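Long-range contact in Glyoxalase/bleomycin resistance protein/dioxygenase (Alicyclobacillus acidocaldarius subsp. acidocaldarius, PDB 3RRI), which is a metalloprotein of the vicinal oxygen chelate superfamily that may act as a dioxygenase, its substrate and reaction unknown: residues 23-34 against 43-54. Numbering follows the deposited sequence. Where two conformers were deposited one is given.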
ATOM      1  N   ALA A  23      22.582  17.529  21.186  1.00 23.32           N
ATOM      2  CA  ALA A  23      22.050  16.910  19.979  1.00 22.44           C
ATOM      3  C   ALA A  23      20.565  16.532  20.135  1.00 21.65           C
ATOM      4  O   ALA A  23      19.761  16.703  19.198  1.00 22.05           O
ATOM      5  CB  ALA A  23      22.860  15.660  19.659  1.00 21.99           C
ATOM      6  N   TYR A  24      20.215  15.974  21.293  1.00 21.21           N
ATOM      7  CA  TYR A  24      18.820  15.755  21.671  1.00 21.53           C
ATOM      8  C   TYR A  24      17.977  17.031  21.564  1.00 21.65           C
ATOM      9  O   TYR A  24      16.906  17.005  20.969  1.00 21.26           O
ATOM     10  CB  TYR A  24      18.715  15.161  23.088  1.00 21.93           C
ATOM     11  CG  TYR A  24      17.296  15.075  23.593  1.00 23.20           C
ATOM     12  CD1 TYR A  24      16.521  13.951  23.375  1.00 25.22           C
ATOM     13  CD2 TYR A  24      16.705  16.142  24.274  1.00 20.84           C
ATOM     14  CE1 TYR A  24      15.223  13.875  23.823  1.00 23.65           C
ATOM     15  CE2 TYR A  24      15.403  16.075  24.743  1.00 22.80           C
ATOM     16  CZ  TYR A  24      14.655  14.936  24.522  1.00 23.71           C
ATOM     17  OH  TYR A  24      13.352  14.905  24.983  1.00 27.68           O
ATOM     18  N   ASP A  25      18.483  18.123  22.139  0.63 22.17           N
ATOM     19  CA  ASP A  25      17.785  19.424  22.123  0.63 22.77           C
ATOM     20  C   ASP A  25      17.507  19.853  20.681  0.63 22.01           C
ATOM     21  O   ASP A  25      16.415  20.338  20.361  0.63 22.64           O
ATOM     22  CB  ASP A  25      18.632  20.502  22.827  0.63 22.81           C
ATOM     23  CG  ASP A  25      18.814  20.252  24.341  0.63 24.64           C
ATOM     24  OD1 ASP A  25      18.119  19.391  24.942  0.63 25.30           O
ATOM     25  OD2 ASP A  25      19.677  20.951  24.936  0.63 26.98           O
ATOM     26  N   PHE A  26      18.474  19.635  19.794  1.00 21.46           N
ATOM     27  CA  PHE A  26      18.346  20.037  18.414  1.00 20.50           C
ATOM     28  C   PHE A  26      17.364  19.119  17.677  1.00 20.88           C
ATOM     29  O   PHE A  26      16.389  19.568  17.067  1.00 20.53           O
ATOM     30  CB  PHE A  26      19.695  20.032  17.715  1.00 21.51           C
ATOM     31  CG  PHE A  26      19.631  20.471  16.293  1.00 19.77           C
ATOM     32  CD1 PHE A  26      19.712  21.838  15.977  1.00 19.93           C
ATOM     33  CD2 PHE A  26      19.454  19.549  15.244  1.00 20.27           C
ATOM     34  CE1 PHE A  26      19.621  22.244  14.673  1.00 19.43           C
ATOM     35  CE2 PHE A  26      19.378  19.948  13.947  1.00 20.91           C
ATOM     36  CZ  PHE A  26      19.444  21.319  13.649  1.00 20.40           C
ATOM     37  N   TYR A  27      17.647  17.818  17.676  1.00 19.74           N
ATOM     38  CA  TYR A  27      16.914  16.908  16.821  1.00 19.49           C
ATOM     39  C   TYR A  27      15.516  16.561  17.325  1.00 18.27           C
ATOM     40  O   TYR A  27      14.626  16.379  16.535  1.00 19.20           O
ATOM     41  CB  TYR A  27      17.704  15.596  16.599  1.00 18.65           C
ATOM     42  CG  TYR A  27      18.832  15.817  15.628  1.00 17.02           C
ATOM     43  CD1 TYR A  27      18.583  15.923  14.271  1.00 16.87           C
ATOM     44  CD2 TYR A  27      20.166  15.989  16.063  1.00 15.91           C
ATOM     45  CE1 TYR A  27      19.587  16.186  13.366  1.00 15.81           C
ATOM     46  CE2 TYR A  27      21.191  16.282  15.153  1.00 15.33           C
ATOM     47  CZ  TYR A  27      20.907  16.371  13.796  1.00 14.69           C
ATOM     48  OH  TYR A  27      21.888  16.628  12.888  1.00 18.37           O
ATOM     49  N   VAL A  28      15.363  16.408  18.628  1.00 19.00           N
ATOM     50  CA  VAL A  28      14.098  16.008  19.213  1.00 19.46           C
ATOM     51  C   VAL A  28      13.306  17.266  19.574  1.00 21.08           C
ATOM     52  O   VAL A  28      12.270  17.538  18.974  1.00 21.59           O
ATOM     53  CB  VAL A  28      14.283  15.108  20.435  1.00 19.69           C
ATOM     54  CG1 VAL A  28      12.963  14.776  21.063  1.00 19.78           C
ATOM     55  CG2 VAL A  28      15.054  13.800  20.058  1.00 21.44           C
ATOM     56  N   THR A  29      13.802  18.052  20.511  1.00 22.10           N
ATOM     57  CA  THR A  29      12.997  19.156  21.019  1.00 22.42           C
ATOM     58  C   THR A  29      12.669  20.173  19.934  1.00 22.41           C
ATOM     59  O   THR A  29      11.505  20.571  19.806  1.00 23.01           O
ATOM     60  CB  THR A  29      13.678  19.882  22.182  1.00 22.70           C
ATOM     61  OG1 THR A  29      13.999  18.941  23.220  1.00 24.04           O
ATOM     62  CG2 THR A  29      12.735  20.958  22.783  1.00 24.46           C
ATOM     63  N   LYS A  30      13.658  20.603  19.163  1.00 21.96           N
ATOM     64  CA  LYS A  30      13.372  21.612  18.136  1.00 22.04           C
ATOM     65  C   LYS A  30      12.930  20.998  16.826  1.00 21.15           C
ATOM     66  O   LYS A  30      11.886  21.366  16.302  1.00 20.33           O
ATOM     67  CB  LYS A  30      14.559  22.531  17.895  1.00 22.20           C
ATOM     68  CG  LYS A  30      14.895  23.435  19.079  1.00 26.41           C
ATOM     69  CD  LYS A  30      16.372  23.666  19.223  1.00 32.76           C
ATOM     70  CE  LYS A  30      17.000  24.198  17.963  1.00 34.16           C
ATOM     71  NZ  LYS A  30      18.385  24.712  18.250  1.00 37.67           N
ATOM     72  N   LEU A  31      13.688  20.058  16.262  1.00 18.93           N
ATOM     73  CA  LEU A  31      13.339  19.582  14.920  1.00 18.98           C
ATOM     74  C   LEU A  31      12.101  18.635  14.877  1.00 18.37           C
ATOM     75  O   LEU A  31      11.471  18.431  13.829  1.00 18.54           O
ATOM     76  CB  LEU A  31      14.544  18.937  14.212  1.00 18.72           C
ATOM     77  CG  LEU A  31      14.470  18.696  12.704  1.00 18.83           C
ATOM     78  CD1 LEU A  31      14.334  20.010  11.890  1.00 20.84           C
ATOM     79  CD2 LEU A  31      15.700  17.927  12.255  1.00 20.22           C
ATOM     80  N   GLY A  32      11.762  18.043  16.029  1.00 18.31           N
ATOM     81  CA  GLY A  32      10.589  17.211  16.132  1.00 19.17           C
ATOM     82  C   GLY A  32      10.803  15.754  15.786  1.00 19.90           C
ATOM     83  O   GLY A  32       9.847  15.048  15.617  1.00 19.96           O
ATOM     84  N   CYS A  33      12.054  15.319  15.687  1.00 20.30           N
ATOM     85  CA  CYS A  33      12.357  13.889  15.527  1.00 22.06           C
ATOM     86  C   CYS A  33      12.035  13.172  16.831  1.00 21.49           C
ATOM     87  O   CYS A  33      11.860  13.791  17.892  1.00 22.04           O
ATOM     88  CB  CYS A  33      13.819  13.694  15.147  1.00 21.97           C
ATOM     89  SG  CYS A  33      14.249  14.537  13.623  1.00 26.37           S
ATOM     90  N   LYS A  34      11.933  11.847  16.777  1.00 20.94           N
ATOM     91  CA  LYS A  34      11.575  11.090  17.935  1.00 20.09           C
ATOM     92  C   LYS A  34      12.821  10.402  18.458  1.00 18.76           C
ATOM     93  O   LYS A  34      13.659   9.986  17.677  1.00 20.10           O
ATOM     94  CB  LYS A  34      10.562  10.039  17.593  1.00 20.30           C
ATOM     95  CG  LYS A  34       9.236  10.543  17.074  1.00 23.20           C
ATOM     96  CD  LYS A  34       8.376   9.383  16.548  1.00 29.94           C
ATOM     97  CE  LYS A  34       7.544   9.792  15.314  1.00 32.37           C
ATOM     98  NZ  LYS A  34       7.099   8.561  14.574  1.00 33.22           N
ATOM     99  N   ILE A  43      23.171   8.605  20.611  1.00 20.88           N
ATOM    100  CA  ILE A  43      21.699   8.560  20.649  1.00 20.54           C
ATOM    101  C   ILE A  43      21.187   8.225  19.262  1.00 18.84           C
ATOM    102  O   ILE A  43      21.791   8.604  18.253  1.00 19.82           O
ATOM    103  CB  ILE A  43      21.034   9.872  21.147  1.00 20.90           C
ATOM    104  CG1 ILE A  43      21.322  11.040  20.194  1.00 22.78           C
ATOM    105  CG2 ILE A  43      21.478  10.196  22.573  1.00 22.59           C
ATOM    106  CD1 ILE A  43      20.482  12.264  20.522  1.00 23.80           C
ATOM    107  N   THR A  44      20.084   7.477  19.223  1.00 18.54           N
ATOM    108  CA  THR A  44      19.454   7.083  17.969  1.00 19.28           C
ATOM    109  C   THR A  44      18.078   7.693  17.824  1.00 19.30           C
ATOM    110  O   THR A  44      17.340   7.854  18.799  1.00 19.62           O
ATOM    111  CB  THR A  44      19.356   5.542  17.828  1.00 19.47           C
ATOM    112  OG1 THR A  44      18.283   5.023  18.625  1.00 19.63           O
ATOM    113  CG2 THR A  44      20.696   4.928  18.218  1.00 20.08           C
ATOM    114  N   LEU A  45      17.753   8.057  16.588  1.00 18.50           N
ATOM    115  CA  LEU A  45      16.611   8.922  16.333  1.00 18.54           C
ATOM    116  C   LEU A  45      15.816   8.388  15.170  1.00 18.36           C
ATOM    117  O   LEU A  45      16.380   7.879  14.206  1.00 17.28           O
ATOM    118  CB  LEU A  45      17.103  10.299  15.978  1.00 18.86           C
ATOM    119  CG  LEU A  45      17.931  11.037  17.002  1.00 19.61           C
ATOM    120  CD1 LEU A  45      18.634  12.231  16.313  1.00 20.93           C
ATOM    121  CD2 LEU A  45      17.083  11.501  18.142  1.00 20.68           C
ATOM    122  N   ASP A  46      14.500   8.539  15.248  1.00 18.33           N
ATOM    123  CA  ASP A  46      13.615   8.324  14.127  1.00 18.47           C
ATOM    124  C   ASP A  46      13.574   9.716  13.470  1.00 18.30           C
ATOM    125  O   ASP A  46      12.938  10.668  13.977  1.00 20.18           O
ATOM    126  CB  ASP A  46      12.247   7.816  14.598  1.00 18.01           C
ATOM    127  CG  ASP A  46      11.170   7.882  13.549  1.00 19.90           C
ATOM    128  OD1 ASP A  46      11.384   8.472  12.466  1.00 18.42           O
ATOM    129  OD2 ASP A  46      10.065   7.311  13.814  1.00 21.55           O
ATOM    130  N   PHE A  47      14.321   9.807  12.375  1.00 18.22           N
ATOM    131  CA  PHE A  47      14.542  11.042  11.635  1.00 17.29           C
ATOM    132  C   PHE A  47      13.661  10.945  10.378  1.00 17.24           C
ATOM    133  O   PHE A  47      14.058  10.388   9.343  1.00 15.93           O
ATOM    134  CB  PHE A  47      16.032  11.174  11.314  1.00 17.78           C
ATOM    135  CG  PHE A  47      16.369  12.365  10.454  1.00 17.06           C
ATOM    136  CD1 PHE A  47      16.674  13.571  11.044  1.00 18.46           C
ATOM    137  CD2 PHE A  47      16.477  12.240   9.087  1.00 17.92           C
ATOM    138  CE1 PHE A  47      17.022  14.665  10.244  1.00 16.99           C
ATOM    139  CE2 PHE A  47      16.839  13.300   8.274  1.00 18.27           C
ATOM    140  CZ  PHE A  47      17.098  14.536   8.869  1.00 18.40           C
ATOM    141  N   PHE A  48      12.419  11.452  10.467  1.00 18.24           N
ATOM    142  CA  PHE A  48      11.464  11.425   9.351  1.00 18.24           C
ATOM    143  C   PHE A  48      11.221  10.015   8.810  1.00 18.69           C
ATOM    144  O   PHE A  48      10.889   9.818   7.646  1.00 18.40           O
ATOM    145  CB  PHE A  48      11.915  12.366   8.213  1.00 18.95           C
ATOM    146  CG  PHE A  48      12.058  13.797   8.629  1.00 19.07           C
ATOM    147  CD1 PHE A  48      11.009  14.672   8.434  1.00 19.14           C
ATOM    148  CD2 PHE A  48      13.204  14.273   9.229  1.00 19.18           C
ATOM    149  CE1 PHE A  48      11.137  16.014   8.837  1.00 18.88           C
ATOM    150  CE2 PHE A  48      13.328  15.624   9.622  1.00 21.43           C
ATOM    151  CZ  PHE A  48      12.275  16.476   9.392  1.00 21.60           C
ATOM    152  N   GLY A  49      11.372   9.030   9.696  1.00 18.48           N
ATOM    153  CA  GLY A  49      11.108   7.635   9.343  1.00 18.82           C
ATOM    154  C   GLY A  49      12.354   6.843   8.986  1.00 19.16           C
ATOM    155  O   GLY A  49      12.269   5.617   8.844  1.00 18.22           O
ATOM    156  N   ASP A  50      13.474   7.522   8.800  1.00 17.75           N
ATOM    157  CA  ASP A  50      14.802   6.867   8.635  1.00 17.87           C
ATOM    158  C   ASP A  50      15.518   6.942   9.995  1.00 17.14           C
ATOM    159  O   ASP A  50      14.979   7.483  10.971  1.00 17.09           O
ATOM    160  CB  ASP A  50      15.561   7.501   7.494  1.00 17.75           C
ATOM    161  CG  ASP A  50      14.941   7.160   6.167  1.00 19.84           C
ATOM    162  OD1 ASP A  50      14.847   5.983   5.821  1.00 16.46           O
ATOM    163  OD2 ASP A  50      14.503   8.049   5.423  1.00 17.58           O
ATOM    164  N   GLN A  51      16.694   6.300  10.131  1.00 16.32           N
ATOM    165  CA  GLN A  51      17.410   6.328  11.385  1.00 16.44           C
ATOM    166  C   GLN A  51      18.621   7.264  11.306  1.00 16.23           C
ATOM    167  O   GLN A  51      19.464   7.122  10.416  1.00 16.63           O
ATOM    168  CB  GLN A  51      17.904   4.908  11.774  1.00 16.65           C
ATOM    169  CG  GLN A  51      18.554   4.915  13.142  1.00 16.12           C
ATOM    170  CD  GLN A  51      19.413   3.678  13.429  1.00 18.62           C
ATOM    171  OE1 GLN A  51      20.194   3.224  12.598  1.00 20.43           O
ATOM    172  NE2 GLN A  51      19.294   3.188  14.641  1.00 20.51           N
ATOM    173  N   LEU A  52      18.702   8.220  12.241  1.00 16.19           N
ATOM    174  CA  LEU A  52      19.902   9.043  12.396  1.00 16.24           C
ATOM    175  C   LEU A  52      20.540   8.673  13.734  1.00 16.89           C
ATOM    176  O   LEU A  52      19.855   8.553  14.734  1.00 16.38           O
ATOM    177  CB  LEU A  52      19.526  10.542  12.367  1.00 16.78           C
ATOM    178  CG  LEU A  52      20.702  11.496  12.424  1.00 16.56           C
ATOM    179  CD1 LEU A  52      21.630  11.435  11.187  1.00 17.40           C
ATOM    180  CD2 LEU A  52      20.130  12.950  12.621  1.00 17.01           C
ATOM    181  N   VAL A  53      21.857   8.488  13.749  1.00 16.75           N
ATOM    182  CA  VAL A  53      22.571   8.173  14.967  1.00 17.44           C
ATOM    183  C   VAL A  53      23.641   9.244  15.130  1.00 17.41           C
ATOM    184  O   VAL A  53      24.486   9.448  14.244  1.00 17.73           O
ATOM    185  CB  VAL A  53      23.245   6.785  14.938  1.00 17.72           C
ATOM    186  CG1 VAL A  53      23.986   6.569  16.227  1.00 20.00           C
ATOM    187  CG2 VAL A  53      22.239   5.600  14.670  1.00 18.89           C
ATOM    188  N   CYS A  54      23.567   9.920  16.278  1.00 18.79           N
ATOM    189  CA  CYS A  54      24.526  10.929  16.658  1.00 20.03           C
ATOM    190  C   CYS A  54      25.527  10.279  17.602  1.00 19.73           C
ATOM    191  O   CYS A  54      25.175   9.838  18.724  1.00 18.88           O
ATOM    192  CB  CYS A  54      23.820  12.051  17.379  1.00 20.13           C
ATOM    193  SG  CYS A  54      22.668  13.048  16.378  1.00 20.61           S
TER
HETATM  194  O   HOH W   1       8.958   9.672  11.875  1.00 39.23           O
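Lys34 and Asp46 pair twice through their backbones: Asp46 N donates to Lys34 O at 2.9 Å, and Lys34 N returns a longer bond to Asp46 O at 3.2 Å. This antiparallel hydrogen-bonded pair joins strand 34-39 to strand 42-47. Both side chains leave the same face of the sheet and run side by side, giving a long salt bridge, Lys34 NZ to Asp46 OD2 at 3.3 Å, with a weak hydrogen bond. Lys34 NZ also bridges Asp46 OD2 of a neighbouring subunit, and Asp46 OD2 the Lys34 NZ of that subunit, so the pair is reciprocated at the interface. The carboxylate also works locally: Asp46 OD1 accepts from Gly49 N at 2.8 Å, an Asx motif over the type I' turn from Phe47 to Asp50, and takes a hydrogen bond from a water. Gly49 suits its positive phi, at which a CB would press on the preceding carbonyl.

Deeper in, Tyr27 supplies a broad apolar plate. With CG anti to the carbonyl carbon (chi1 -76°), the Tyr27 ring reaches the strands; Leu52 CD2 sits over one face, 3.8 Å from the Tyr27 ring centroid, as a CH-pi contact, while Phe26 covers the opposite face. Leu45 forks between helix residues: its side chain and that of Tyr27 cross at about a right angle, with Leu45 CD1 3.5 Å from Tyr27 CB, and CD2 meets Val28 CG2. Cys54 SG approaches the tyrosine ring obliquely; the phenol hydroxyl is satisfied by Asp117. Beyond the helix, Cys33 SG lies 3.7 Å from Phe47 CD1, small enough to fit where the chain turns into its strand, and Leu31 CD2 rests against Phe47 CE1 and the edge of Phe48, two rings that already pack on each other. At the other end Ile43 CD1 packs on Ala23 and Tyr24, the alanine allowing close approach. A helix packed nearly along the strands, on one face of a four-stranded mixed sheet, is the beta-alpha-beta-beta-beta module of the vicinal oxygen chelate fold.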